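Local coordinates for peptidylprolyl Isomerase (Naegleria fowleri, PDB 6MKE), which probably catalyses cis-trans isomerisation of peptidyl-prolyl bonds as an FKBP-type enzyme, and here holds the macrolide FK506 (FK5) in its pocket, at residues Gly39-Val44 with Val67-Lys72; Val44-Thr49 with Leu60-Pro65; Gln20-Lys25 with Glu95-Tyr100; Leu81-Met86 with Phe119-Leu124. All coordinates share one frame; numbering follows the deposited sequence. Where two conformers were deposited one is given.

Interaction 1. Residues Gly39-Val44 with Val67-Lys72; sequences GSKVSV and VFTLGK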
# COMPACT_ATOMS: atom_id res chain seq x y z
N GLY A 39 -14.06 0.03 -6.93
CA GLY A 39 -14.35 -0.93 -7.97
C GLY A 39 -13.38 -0.94 -9.13
O GLY A 39 -13.51 -1.79 -10.02
N SER A 40 -12.41 -0.03 -9.15
CA SER A 40 -11.42 -0.01 -10.22
C SER A 40 -10.48 -1.20 -10.10
O SER A 40 -10.15 -1.64 -9.01
CB SER A 40 -10.62 1.29 -10.18
OG SER A 40 -11.47 2.42 -10.20
N LYS A 41 -10.06 -1.72 -11.26
CA LYS A 41 -8.99 -2.70 -11.33
C LYS A 41 -7.69 -1.91 -11.45
O LYS A 41 -7.33 -1.45 -12.53
CB LYS A 41 -9.19 -3.66 -12.50
CG LYS A 41 -10.31 -4.67 -12.27
CD LYS A 41 -10.63 -5.46 -13.54
CE LYS A 41 -11.58 -4.70 -14.45
NZ LYS A 41 -12.95 -4.57 -13.86
N VAL A 42 -7.00 -1.76 -10.33
CA VAL A 42 -5.83 -0.90 -10.19
C VAL A 42 -4.57 -1.70 -10.45
O VAL A 42 -4.46 -2.86 -10.03
CB VAL A 42 -5.82 -0.27 -8.78
CG1 VAL A 42 -4.50 0.39 -8.48
CG2 VAL A 42 -6.97 0.73 -8.64
N SER A 43 -3.60 -1.08 -11.13
CA SER A 43 -2.31 -1.70 -11.42
C SER A 43 -1.21 -0.92 -10.70
O SER A 43 -1.14 0.31 -10.83
CB SER A 43 -2.03 -1.74 -12.92
OG SER A 43 -2.95 -2.59 -13.59
N VAL A 44 -0.36 -1.63 -9.95
CA VAL A 44 0.68 -0.99 -9.15
C VAL A 44 1.98 -1.77 -9.22
O VAL A 44 2.02 -2.95 -9.58
CB VAL A 44 0.27 -0.84 -7.66
CG1 VAL A 44 -1.04 -0.08 -7.52
CG2 VAL A 44 0.18 -2.20 -6.99
N VAL A 67 -2.14 -6.35 -9.66
CA VAL A 67 -3.47 -5.90 -10.03
C VAL A 67 -4.47 -6.40 -8.99
O VAL A 67 -4.48 -7.59 -8.67
CB VAL A 67 -3.86 -6.38 -11.44
CG1 VAL A 67 -5.28 -5.94 -11.78
CG2 VAL A 67 -2.87 -5.85 -12.47
N PHE A 68 -5.30 -5.50 -8.48
CA PHE A 68 -6.36 -5.86 -7.54
C PHE A 68 -7.52 -4.89 -7.72
O PHE A 68 -7.37 -3.81 -8.30
CB PHE A 68 -5.85 -5.86 -6.09
CG PHE A 68 -5.72 -4.48 -5.47
CD1 PHE A 68 -6.73 -3.97 -4.67
CD2 PHE A 68 -4.58 -3.72 -5.66
CE1 PHE A 68 -6.62 -2.72 -4.08
CE2 PHE A 68 -4.45 -2.47 -5.07
CZ PHE A 68 -5.48 -1.97 -4.29
N THR A 69 -8.68 -5.29 -7.22
CA THR A 69 -9.89 -4.48 -7.32
C THR A 69 -10.05 -3.63 -6.06
O THR A 69 -10.10 -4.16 -4.95
CB THR A 69 -11.12 -5.35 -7.54
OG1 THR A 69 -10.93 -6.16 -8.71
CG2 THR A 69 -12.36 -4.49 -7.73
N LEU A 70 -10.14 -2.31 -6.24
CA LEU A 70 -10.16 -1.38 -5.13
C LEU A 70 -11.52 -1.35 -4.44
O LEU A 70 -12.56 -1.34 -5.10
CB LEU A 70 -9.79 0.02 -5.62
CG LEU A 70 -9.63 1.12 -4.57
CD1 LEU A 70 -8.42 0.84 -3.67
CD2 LEU A 70 -9.51 2.48 -5.24
N GLY A 71 -11.50 -1.33 -3.11
CA GLY A 71 -12.71 -1.25 -2.32
C GLY A 71 -13.42 -2.56 -2.08
O GLY A 71 -14.34 -2.60 -1.25
N LYS A 72 -13.03 -3.63 -2.77
CA LYS A 72 -13.71 -4.91 -2.61
C LYS A 72 -13.37 -5.59 -1.29
O LYS A 72 -14.16 -6.40 -0.79
CB LYS A 72 -13.36 -5.83 -3.78
CG LYS A 72 -14.08 -7.17 -3.79
CD LYS A 72 -13.53 -8.07 -4.88
CE LYS A 72 -13.61 -9.53 -4.48
NZ LYS A 72 -12.35 -10.25 -4.79

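Interaction 2. Residues Val44-Thr49 with Leu60-Pro65; sequences VHYTGT and LDRGQP. With FK5 (8-deethyl-8-[but-3-enyl]-ascomycin), chain E.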
# COMPACT_ATOMS: atom_id res chain seq x y z
N VAL A 44 -0.36 -1.63 -9.95
CA VAL A 44 0.68 -0.99 -9.15
C VAL A 44 1.98 -1.77 -9.22
O VAL A 44 2.02 -2.95 -9.58
CB VAL A 44 0.27 -0.84 -7.66
CG1 VAL A 44 -1.04 -0.08 -7.52
CG2 VAL A 44 0.18 -2.20 -6.99
N HIS A 45 3.07 -1.08 -8.86
CA HIS A 45 4.30 -1.70 -8.39
C HIS A 45 4.36 -1.56 -6.88
O HIS A 45 3.91 -0.55 -6.32
CB HIS A 45 5.53 -1.03 -9.00
CG HIS A 45 5.73 -1.33 -10.46
ND1 HIS A 45 5.42 -2.54 -11.03
CD2 HIS A 45 6.23 -0.56 -11.46
CE1 HIS A 45 5.71 -2.51 -12.32
NE2 HIS A 45 6.20 -1.32 -12.60
N TYR A 46 4.91 -2.56 -6.20
CA TYR A 46 5.04 -2.44 -4.76
C TYR A 46 6.26 -3.20 -4.26
O TYR A 46 6.77 -4.11 -4.91
CB TYR A 46 3.77 -2.90 -4.03
CG TYR A 46 3.58 -4.40 -3.91
CD1 TYR A 46 4.19 -5.12 -2.88
CD2 TYR A 46 2.76 -5.08 -4.79
CE1 TYR A 46 4.01 -6.48 -2.77
CE2 TYR A 46 2.56 -6.44 -4.68
CZ TYR A 46 3.19 -7.14 -3.67
OH TYR A 46 3.00 -8.50 -3.56
N THR A 47 6.72 -2.78 -3.08
CA THR A 47 7.76 -3.46 -2.33
C THR A 47 7.40 -3.37 -0.86
O THR A 47 7.16 -2.27 -0.35
CB THR A 47 9.14 -2.84 -2.58
OG1 THR A 47 9.49 -2.97 -3.96
CG2 THR A 47 10.20 -3.52 -1.72
N GLY A 48 7.35 -4.51 -0.18
CA GLY A 48 6.98 -4.57 1.22
C GLY A 48 8.18 -4.88 2.09
O GLY A 48 8.99 -5.75 1.77
N THR A 49 8.29 -4.16 3.21
CA THR A 49 9.36 -4.36 4.17
C THR A 49 8.78 -4.34 5.58
O THR A 49 7.71 -3.79 5.83
CB THR A 49 10.46 -3.29 4.06
OG1 THR A 49 9.87 -1.99 4.15
CG2 THR A 49 11.23 -3.42 2.75
N LEU A 60 8.02 -6.51 -8.20
CA LEU A 60 9.11 -6.58 -9.17
C LEU A 60 9.71 -7.97 -9.24
O LEU A 60 10.21 -8.38 -10.29
CB LEU A 60 10.19 -5.55 -8.81
CG LEU A 60 9.87 -4.08 -9.13
CD1 LEU A 60 9.10 -3.42 -8.01
CD2 LEU A 60 11.15 -3.31 -9.44
N ASP A 61 9.64 -8.74 -8.14
CA ASP A 61 10.15 -10.11 -8.15
C ASP A 61 9.41 -11.00 -9.13
O ASP A 61 9.90 -12.07 -9.48
CB ASP A 61 10.07 -10.71 -6.75
CG ASP A 61 10.95 -10.00 -5.75
OD1 ASP A 61 11.91 -9.32 -6.17
OD2 ASP A 61 10.69 -10.12 -4.53
N ARG A 62 8.22 -10.58 -9.59
CA ARG A 62 7.47 -11.31 -10.60
C ARG A 62 7.44 -10.58 -11.93
O ARG A 62 6.74 -11.02 -12.85
CB ARG A 62 6.06 -11.60 -10.09
CG ARG A 62 6.05 -12.56 -8.90
CD ARG A 62 4.70 -12.64 -8.21
NE ARG A 62 4.42 -11.44 -7.42
CZ ARG A 62 4.93 -11.19 -6.22
NH1 ARG A 62 5.77 -12.05 -5.66
NH2 ARG A 62 4.61 -10.08 -5.58
N GLY A 63 8.17 -9.47 -12.05
CA GLY A 63 8.41 -8.84 -13.33
C GLY A 63 7.20 -8.24 -14.01
O GLY A 63 7.23 -8.05 -15.23
N GLN A 64 6.14 -7.94 -13.28
CA GLN A 64 4.95 -7.34 -13.86
C GLN A 64 4.17 -6.65 -12.75
O GLN A 64 4.36 -6.96 -11.57
CB GLN A 64 4.09 -8.39 -14.57
CG GLN A 64 3.42 -9.39 -13.65
CD GLN A 64 2.51 -10.34 -14.40
OE1 GLN A 64 2.60 -10.46 -15.62
NE2 GLN A 64 1.63 -11.02 -13.68
N PRO A 65 3.30 -5.70 -13.08
CA PRO A 65 2.55 -4.98 -12.04
C PRO A 65 1.60 -5.90 -11.29
O PRO A 65 1.19 -6.96 -11.78
CB PRO A 65 1.78 -3.91 -12.82
CG PRO A 65 2.49 -3.80 -14.14
CD PRO A 65 3.00 -5.17 -14.43
C1 FK5 E . -2.51 -8.22 0.45
C2 FK5 E . -1.22 -7.40 0.46
C3 FK5 E . -1.39 -6.07 -0.27
C4 FK5 E . -1.35 -6.27 -1.78
C5 FK5 E . -0.08 -6.99 -2.20
C6 FK5 E . 0.05 -8.32 -1.48
C8 FK5 E . 0.92 -8.43 0.85
C9 FK5 E . 2.23 -9.05 0.34
C10 FK5 E . 2.40 -10.58 0.32
C11 FK5 E . 1.52 -11.27 1.38
C12 FK5 E . 1.35 -12.76 1.04
C13 FK5 E . 0.90 -12.97 -0.39
C14 FK5 E . 1.86 -12.26 -1.34
C15 FK5 E . 1.46 -12.32 -2.80
C16 FK5 E . 0.01 -12.00 -3.09
C17 FK5 E . -0.34 -11.80 -4.57
C18 FK5 E . -0.63 -13.13 -5.27
C19 FK5 E . -1.96 -13.76 -4.95
C20 FK5 E . -2.11 -14.56 -3.90
C21 FK5 E . -3.39 -15.17 -3.38
C22 FK5 E . -3.88 -14.29 -2.23
C23 FK5 E . -4.63 -13.04 -2.64
C24 FK5 E . -4.74 -11.96 -1.57
C25 FK5 E . -3.48 -11.11 -1.39
C26 FK5 E . -3.58 -10.25 -0.11
C27 FK5 E . -3.78 -11.03 1.16
C28 FK5 E . -4.89 -10.89 1.87
C29 FK5 E . -5.31 -11.65 3.10
C30 FK5 E . -5.91 -10.70 4.15
C31 FK5 E . -6.36 -11.43 5.40
C32 FK5 E . -7.41 -12.46 5.02
C33 FK5 E . -6.85 -13.44 4.00
C34 FK5 E . -6.35 -12.72 2.75
C35 FK5 E . 2.07 -11.10 2.79
C36 FK5 E . 0.79 -11.06 -5.30
C37 FK5 E . -3.09 -13.36 -5.85
C38 FK5 E . -3.14 -16.62 -2.92
C39 FK5 E . -4.40 -17.36 -2.63
C40 FK5 E . -5.22 -17.82 -3.52
C41 FK5 E . -3.20 -10.25 -2.62
C42 FK5 E . -2.66 -11.97 1.54
C43 FK5 E . -0.25 -15.05 -0.13
C44 FK5 E . 3.00 -13.71 -3.99
C45 FK5 E . -6.18 -10.21 7.45
N7 FK5 E . -0.04 -8.11 -0.03
O1 FK5 E . -2.37 -9.46 -0.05
O2 FK5 E . -3.56 -7.79 0.85
O3 FK5 E . 0.83 -8.24 2.05
O4 FK5 E . 3.12 -8.31 -0.05
O5 FK5 E . 1.93 -10.88 -0.98
O6 FK5 E . 3.69 -11.10 0.40
O7 FK5 E . 0.87 -14.37 -0.68
O8 FK5 E . 1.78 -13.64 -3.27
O9 FK5 E . -3.67 -14.55 -1.07
O10 FK5 E . -5.83 -11.10 -1.90
O11 FK5 E . -6.98 -10.53 6.32
O12 FK5 E . -7.88 -13.16 6.17
O HOH W 1 6.04 -4.76 -10.30

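Interaction 3. Residues Gln20-Lys25 with Glu95-Tyr100; sequences QRLKKK and EIPSDY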
# COMPACT_ATOMS: atom_id res chain seq x y z
N GLN A 20 -4.71 8.75 12.63
CA GLN A 20 -3.40 9.17 12.13
C GLN A 20 -2.36 8.06 12.12
O GLN A 20 -1.18 8.33 11.86
CB GLN A 20 -2.84 10.36 12.93
CG GLN A 20 -3.72 11.59 12.91
CD GLN A 20 -3.13 12.73 13.72
OE1 GLN A 20 -3.64 13.08 14.78
NE2 GLN A 20 -2.05 13.31 13.21
N ARG A 21 -2.75 6.81 12.37
CA ARG A 21 -1.77 5.73 12.44
C ARG A 21 -1.47 5.12 11.08
O ARG A 21 -0.35 4.64 10.86
CB ARG A 21 -2.25 4.66 13.42
CG ARG A 21 -2.26 5.14 14.86
CD ARG A 21 -2.53 4.03 15.85
NE ARG A 21 -3.83 3.41 15.65
CZ ARG A 21 -4.01 2.16 15.21
NH1 ARG A 21 -2.96 1.40 14.94
NH2 ARG A 21 -5.23 1.68 15.06
N LEU A 22 -2.43 5.14 10.16
CA LEU A 22 -2.17 4.81 8.76
C LEU A 22 -1.72 6.08 8.06
O LEU A 22 -2.48 7.06 8.00
CB LEU A 22 -3.41 4.21 8.10
CG LEU A 22 -3.30 3.72 6.66
CD1 LEU A 22 -2.36 2.53 6.56
CD2 LEU A 22 -4.68 3.36 6.11
N LYS A 23 -0.50 6.08 7.53
CA LYS A 23 0.07 7.31 6.99
C LYS A 23 0.96 6.98 5.81
O LYS A 23 1.38 5.83 5.62
CB LYS A 23 0.84 8.08 8.06
CG LYS A 23 1.94 7.26 8.72
CD LYS A 23 2.35 7.86 10.06
CE LYS A 23 3.57 7.15 10.61
NZ LYS A 23 3.83 7.51 12.03
N LYS A 24 1.26 8.00 5.01
CA LYS A 24 2.07 7.82 3.81
C LYS A 24 3.02 8.99 3.62
O LYS A 24 2.79 10.10 4.11
CB LYS A 24 1.21 7.63 2.55
CG LYS A 24 0.57 8.91 2.04
CD LYS A 24 -0.10 8.69 0.69
CE LYS A 24 -0.75 9.96 0.18
NZ LYS A 24 -1.42 9.78 -1.13
N LYS A 25 4.10 8.71 2.90
CA LYS A 25 5.08 9.71 2.47
C LYS A 25 5.06 9.75 0.95
O LYS A 25 5.34 8.73 0.30
CB LYS A 25 6.48 9.37 2.97
CG LYS A 25 7.00 10.21 4.12
CD LYS A 25 8.46 9.87 4.38
CE LYS A 25 9.03 10.66 5.54
NZ LYS A 25 10.49 10.40 5.69
N GLU A 95 3.15 3.46 5.90
CA GLU A 95 3.32 2.77 7.17
C GLU A 95 1.96 2.24 7.58
O GLU A 95 1.05 3.02 7.88
CB GLU A 95 3.90 3.68 8.25
CG GLU A 95 4.20 2.95 9.56
CD GLU A 95 5.01 3.79 10.54
OE1 GLU A 95 4.46 4.15 11.60
OE2 GLU A 95 6.19 4.07 10.25
N ILE A 96 1.82 0.92 7.59
CA ILE A 96 0.54 0.24 7.82
C ILE A 96 0.64 -0.52 9.14
O ILE A 96 1.36 -1.52 9.23
CB ILE A 96 0.21 -0.71 6.66
CG1 ILE A 96 0.15 0.05 5.33
CG2 ILE A 96 -1.11 -1.44 6.93
CD1 ILE A 96 -0.35 -0.80 4.17
N PRO A 97 -0.06 -0.09 10.19
CA PRO A 97 -0.04 -0.83 11.45
C PRO A 97 -0.68 -2.21 11.29
O PRO A 97 -1.38 -2.49 10.31
CB PRO A 97 -0.86 0.05 12.41
CG PRO A 97 -0.89 1.40 11.77
CD PRO A 97 -0.85 1.15 10.30
N SER A 98 -0.41 -3.07 12.27
CA SER A 98 -0.91 -4.44 12.22
C SER A 98 -2.43 -4.48 12.11
O SER A 98 -2.98 -5.30 11.36
CB SER A 98 -0.43 -5.22 13.44
OG SER A 98 -0.93 -4.64 14.64
N ASP A 99 -3.13 -3.62 12.85
CA ASP A 99 -4.59 -3.66 12.75
C ASP A 99 -5.11 -3.08 11.44
O ASP A 99 -6.33 -3.11 11.22
CB ASP A 99 -5.24 -2.94 13.95
CG ASP A 99 -4.83 -1.49 14.06
OD1 ASP A 99 -3.66 -1.17 13.81
OD2 ASP A 99 -5.70 -0.66 14.42
N TYR A 100 -4.24 -2.57 10.58
CA TYR A 100 -4.58 -2.25 9.19
C TYR A 100 -4.00 -3.27 8.22
O TYR A 100 -4.05 -3.05 7.00
CB TYR A 100 -4.09 -0.85 8.83
CG TYR A 100 -4.91 0.25 9.46
CD1 TYR A 100 -5.97 0.84 8.77
CD2 TYR A 100 -4.64 0.71 10.75
CE1 TYR A 100 -6.72 1.85 9.34
CE2 TYR A 100 -5.40 1.71 11.32
CZ TYR A 100 -6.43 2.28 10.61
OH TYR A 100 -7.19 3.28 11.18
O HOH W 2 1.83 3.75 12.63

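Interaction 4. Residues Leu81-Met86 with Phe119-Leu124; sequences LGVKSM and FEIELL. With FK5 (8-deethyl-8-[but-3-enyl]-ascomycin), chain E.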
# COMPACT_ATOMS: atom_id res chain seq x y z
N LEU A 81 -7.51 1.60 1.85
CA LEU A 81 -7.54 3.00 2.27
C LEU A 81 -6.37 3.78 1.69
O LEU A 81 -6.52 4.97 1.38
CB LEU A 81 -7.53 3.10 3.79
CG LEU A 81 -8.82 2.63 4.48
CD1 LEU A 81 -8.67 2.72 5.99
CD2 LEU A 81 -10.00 3.45 4.00
N GLY A 82 -5.21 3.15 1.55
CA GLY A 82 -4.03 3.86 1.09
C GLY A 82 -4.06 4.18 -0.39
O GLY A 82 -3.84 5.32 -0.79
N VAL A 83 -4.32 3.16 -1.22
CA VAL A 83 -4.32 3.35 -2.67
C VAL A 83 -5.45 4.28 -3.09
O VAL A 83 -5.30 5.07 -4.03
CB VAL A 83 -4.41 1.98 -3.38
CG1 VAL A 83 -4.62 2.15 -4.88
CG2 VAL A 83 -3.16 1.16 -3.09
N LYS A 84 -6.59 4.22 -2.39
CA LYS A 84 -7.69 5.13 -2.69
C LYS A 84 -7.29 6.59 -2.52
O LYS A 84 -7.91 7.47 -3.14
CB LYS A 84 -8.89 4.81 -1.80
N SER A 85 -6.28 6.88 -1.71
CA SER A 85 -5.82 8.25 -1.50
C SER A 85 -4.79 8.70 -2.53
O SER A 85 -4.40 9.87 -2.52
CB SER A 85 -5.23 8.41 -0.09
OG SER A 85 -3.91 7.90 -0.03
N MET A 86 -4.34 7.81 -3.41
CA MET A 86 -3.25 8.12 -4.33
C MET A 86 -3.78 8.69 -5.64
O MET A 86 -4.90 8.41 -6.06
CB MET A 86 -2.43 6.86 -4.61
CG MET A 86 -1.90 6.16 -3.37
SD MET A 86 -0.88 4.72 -3.76
CE MET A 86 0.44 5.48 -4.68
N PHE A 119 5.16 -0.27 2.99
CA PHE A 119 4.95 -0.55 1.57
C PHE A 119 5.31 0.67 0.74
O PHE A 119 4.86 1.78 1.02
CB PHE A 119 3.49 -0.93 1.28
CG PHE A 119 3.16 -2.36 1.59
CD1 PHE A 119 3.52 -3.37 0.72
CD2 PHE A 119 2.46 -2.69 2.74
CE1 PHE A 119 3.21 -4.69 0.99
CE2 PHE A 119 2.14 -4.01 3.02
CZ PHE A 119 2.51 -5.00 2.14
N GLU A 120 6.10 0.44 -0.30
CA GLU A 120 6.38 1.43 -1.32
C GLU A 120 5.51 1.09 -2.53
O GLU A 120 5.74 0.09 -3.20
CB GLU A 120 7.87 1.43 -1.68
CG GLU A 120 8.31 2.51 -2.63
CD GLU A 120 9.80 2.48 -2.85
OE1 GLU A 120 10.56 2.79 -1.90
OE2 GLU A 120 10.22 2.13 -3.97
N ILE A 121 4.48 1.91 -2.78
CA ILE A 121 3.49 1.64 -3.81
C ILE A 121 3.53 2.74 -4.87
O ILE A 121 3.61 3.93 -4.54
CB ILE A 121 2.07 1.54 -3.21
CG1 ILE A 121 2.04 0.53 -2.06
CG2 ILE A 121 1.06 1.16 -4.28
CD1 ILE A 121 0.73 0.53 -1.30
N GLU A 122 3.48 2.34 -6.14
CA GLU A 122 3.38 3.27 -7.26
C GLU A 122 2.10 2.97 -8.03
O GLU A 122 1.94 1.88 -8.58
CB GLU A 122 4.60 3.17 -8.18
CG GLU A 122 4.49 4.05 -9.41
CD GLU A 122 5.69 3.95 -10.33
OE1 GLU A 122 6.62 3.17 -10.01
OE2 GLU A 122 5.72 4.64 -11.36
N LEU A 123 1.20 3.95 -8.08
CA LEU A 123 -0.08 3.81 -8.76
C LEU A 123 0.13 4.05 -10.25
O LEU A 123 0.31 5.19 -10.69
CB LEU A 123 -1.11 4.77 -8.17
CG LEU A 123 -2.51 4.85 -8.79
CD1 LEU A 123 -3.04 3.47 -9.09
CD2 LEU A 123 -3.45 5.59 -7.85
N LEU A 124 0.12 2.97 -11.04
CA LEU A 124 0.42 3.06 -12.46
C LEU A 124 -0.81 3.47 -13.28
O LEU A 124 -0.74 4.41 -14.08
CB LEU A 124 0.96 1.72 -12.97
CG LEU A 124 2.23 1.21 -12.28
CD1 LEU A 124 2.52 -0.22 -12.70
CD2 LEU A 124 3.41 2.12 -12.61
C1 FK5 E . -2.51 -8.22 0.45
C2 FK5 E . -1.22 -7.40 0.46
C3 FK5 E . -1.39 -6.07 -0.27
C4 FK5 E . -1.35 -6.27 -1.78
C5 FK5 E . -0.08 -6.99 -2.20
C6 FK5 E . 0.05 -8.32 -1.48
C8 FK5 E . 0.92 -8.43 0.85
C9 FK5 E . 2.23 -9.05 0.34
C10 FK5 E . 2.40 -10.58 0.32
C11 FK5 E . 1.52 -11.27 1.38
C12 FK5 E . 1.35 -12.76 1.04
C13 FK5 E . 0.90 -12.97 -0.39
C14 FK5 E . 1.86 -12.26 -1.34
C15 FK5 E . 1.46 -12.32 -2.80
C16 FK5 E . 0.01 -12.00 -3.09
C17 FK5 E . -0.34 -11.80 -4.57
C18 FK5 E . -0.63 -13.13 -5.27
C19 FK5 E . -1.96 -13.76 -4.95
C20 FK5 E . -2.11 -14.56 -3.90
C21 FK5 E . -3.39 -15.17 -3.38
C22 FK5 E . -3.88 -14.29 -2.23
C23 FK5 E . -4.63 -13.04 -2.64
C24 FK5 E . -4.74 -11.96 -1.57
C25 FK5 E . -3.48 -11.11 -1.39
C26 FK5 E . -3.58 -10.25 -0.11
C27 FK5 E . -3.78 -11.03 1.16
C28 FK5 E . -4.89 -10.89 1.87
C29 FK5 E . -5.31 -11.65 3.10
C30 FK5 E . -5.91 -10.70 4.15
C31 FK5 E . -6.36 -11.43 5.40
C32 FK5 E . -7.41 -12.46 5.02
C33 FK5 E . -6.85 -13.44 4.00
C34 FK5 E . -6.35 -12.72 2.75
C35 FK5 E . 2.07 -11.10 2.79
C36 FK5 E . 0.79 -11.06 -5.30
C37 FK5 E . -3.09 -13.36 -5.85
C38 FK5 E . -3.14 -16.62 -2.92
C39 FK5 E . -4.40 -17.36 -2.63
C40 FK5 E . -5.22 -17.82 -3.52
C41 FK5 E . -3.20 -10.25 -2.62
C42 FK5 E . -2.66 -11.97 1.54
C43 FK5 E . -0.25 -15.05 -0.13
C44 FK5 E . 3.00 -13.71 -3.99
C45 FK5 E . -6.18 -10.21 7.45
N7 FK5 E . -0.04 -8.11 -0.03
O1 FK5 E . -2.37 -9.46 -0.05
O2 FK5 E . -3.56 -7.79 0.85
O3 FK5 E . 0.83 -8.24 2.05
O4 FK5 E . 3.12 -8.31 -0.05
O5 FK5 E . 1.93 -10.88 -0.98
O6 FK5 E . 3.69 -11.10 0.40
O7 FK5 E . 0.87 -14.37 -0.68
O8 FK5 E . 1.78 -13.64 -3.27
O9 FK5 E . -3.67 -14.55 -1.07
O10 FK5 E . -5.83 -11.10 -1.90
O11 FK5 E . -6.98 -10.53 6.32
O12 FK5 E . -7.88 -13.16 6.17

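Interaction 1. Residues Gly39-Val44 with Val67-Lys72
Ser-40 O is gripped twice from segment 67-72. Leu-70 N donates to it over 2.8 Å in a nearly straight bond, 167° at the hydrogen. The CA-H of Thr-69 reaches the same oxygen, with CA 3.3 Å away. Val-42 O repeats the pattern: Phe-68 N donates to it, and the CA of Val-67 lies 3.2 Å from it. Val-42 N returns a bond of 2.9 Å to Phe-68 O, which makes Val-42 and Phe-68 an antiparallel hydrogen-bonded pair. Beyond the strand, Gly-39 N donates to Leu-70 O over 2.7 Å, tilted from the carbonyl plane. Thr-69 to Lys-72 form a type II turn here, and Gly-71 takes its positive phi.

The two sheet faces differ. On one, in the conformer modelled here, Val-42 points CG2 at Leu-70 CB, 4.2 Å away, while its CG1, anti to the backbone N (chi1 167°), lies obliquely to the Phe-68 ring. Helix 77-84 covers this buried side: Val-42 touches Val-83 and Phe-68 meets Trp-79. On the other face Lys-41 runs alongside Thr-69 before its end turns away. The arrangement is the antiparallel pairing of strands 41-50 and 66-69 in the FKBP fold, a curled sheet wrapped against one short helix.

Interaction 2. Residues Val44-Thr49 with Leu60-Pro65
Tyr-46 reaches from its strand toward Arg-62 and the bound FK5. Its CB starts off away from segment 60-65 and packs near Glu-120 O of the neighbouring strand. CG sits between the backbone N and the carbonyl carbon (chi1 78°), which swings the ring to the ligand. CE1 lies 3.4 Å from FK5 O4. FK5 C5 stands over one ring face, 3.6 Å from Tyr-46 CZ. Trp-79 and Phe-66 pack edge-to-face with the same ring. At the tip, Tyr-46 OH is 3.0 Å from Arg-62 NH2, but the angle is poor and no hydrogen bond forms; the hydroxyl is bonded to Asp-57 OD2 instead.

The phenol ring and the guanidinium plane are 38° apart. Tyr-46 OH comes to the edge of the guanidinium, while FK5 C44 lies over one face, 3.6 Å from Arg-62 NH1. That nitrogen forms a salt bridge with Asp-57 OD1.

The rest is lighter packing. Leu-60 CD1 meets Tyr-46 O at 3.9 Å. His-45 lies alongside Pro-65, with CE1 3.9 Å from Pro-65 CG. The chemistry implies that Asp-57 is the common partner: one carboxylate holds both the phenol and the guanidinium, and its OD2 also bonds FK5, so the two side chains are probably positioned through it at the pocket wall.

Interaction 3. Residues Gln20-Lys25 with Glu95-Tyr100
Leu-22 packs tightly against Tyr-100 where the antiparallel strands 23-26 and 91-96 of the FKBP sheet meet. Leu-22 CB stands over the ring centre, 4.2 Å from the centroid, in a CH-pi contact 7° off the normal. Its CG is anti to the backbone N (chi1 -176°), and CD1 reaches Ile-96 CG1 at 3.7 Å. Leu-81 of helix 77-84 closes over both Leu-22 and Tyr-100. Lys-23 and Glu-95 form the hydrogen-bonded pair: Glu-95 N donates to Lys-23 O over 3.0 Å, while the return bond is weak.

The outer side is charged and more exposed. Its looser part is Lys-23 running alongside Glu-95, with NZ 3.4 Å from OE1 in a salt bridge, and a water that donates to both Glu-95 OE1 and Arg-21 O. Arg-21 meets Asp-99 more firmly, through both terminal nitrogens, the two flat groups nearly coplanar. The NH2 bond is modelled very short. The other is sound: Arg-21 NH1 reaches the syn side of Asp-99 OD1 at 2.9 Å.

Interaction 4. Residues Leu81-Met86 with Phe119-Leu124
Met-86 starts with CG anti to its own carbonyl carbon (chi1 -54°), runs straight through chi2, then bends at chi3 (61°). The bend lays CE against the backbone of strand 117-126, 3.5 Å from Ile-121 O. SD stops 4.1 Å from Ile-121 CG2, and the two side chains cross at about a right angle. Leu-123 has CG anti to the backbone N (chi1 177°), which brings CD2 to 3.6 Å from Met-86 CB. Val-83 adds a looser touch, its CG2 4.3 Å from Ile-121 CD1.

Gly-82 O takes two donors from Ser-85: the backbone N and, at 2.7 Å, OG, which lies in the carbonyl plane on a lone pair. Phe-94 of strand 91-96 also packs on Met-86 and Ile-121. At the far end of the segment, Phe-119 presents its ring edge to the ligand, with CZ 3.7 Å from FK5 O3, and Trp-79 meets that ring edge-to-face.

No hydrogen bond joins the two segments. Segments 81-86 and 119-124 meet through apolar groups, some resting on backbone carbonyls, so the contact probably owes its stability to burial and shape in the hydrophobic core.

Overall arrangement
Strand 41-50 runs through interactions 1 and 2, which share Val-44 and have centres about 15 Å apart. Interaction 4 joins both through the neighbouring strand 117-126: Ser-43 O lies 2.9 Å from Leu-124 N, and Thr-47 O 2.9 Å from Glu-120 N, both probable hydrogen bonds. Interaction 3 extends the sheet on the far side of the chain's centre, about 20 Å from interaction 2 between centres. It meets interaction 4 where Ile-96 CD1 is 3.7 Å from Phe-119 CD2. FK5 is touched by interactions 2 and 4, through Tyr-46, Arg-62 and Phe-119. Tyr-102, Glu-74, Ile-76 and Asp-57 supply its hydrogen bonds. In interaction 1, the side chain of Phe-68 is about 6 Å from the bound FK5.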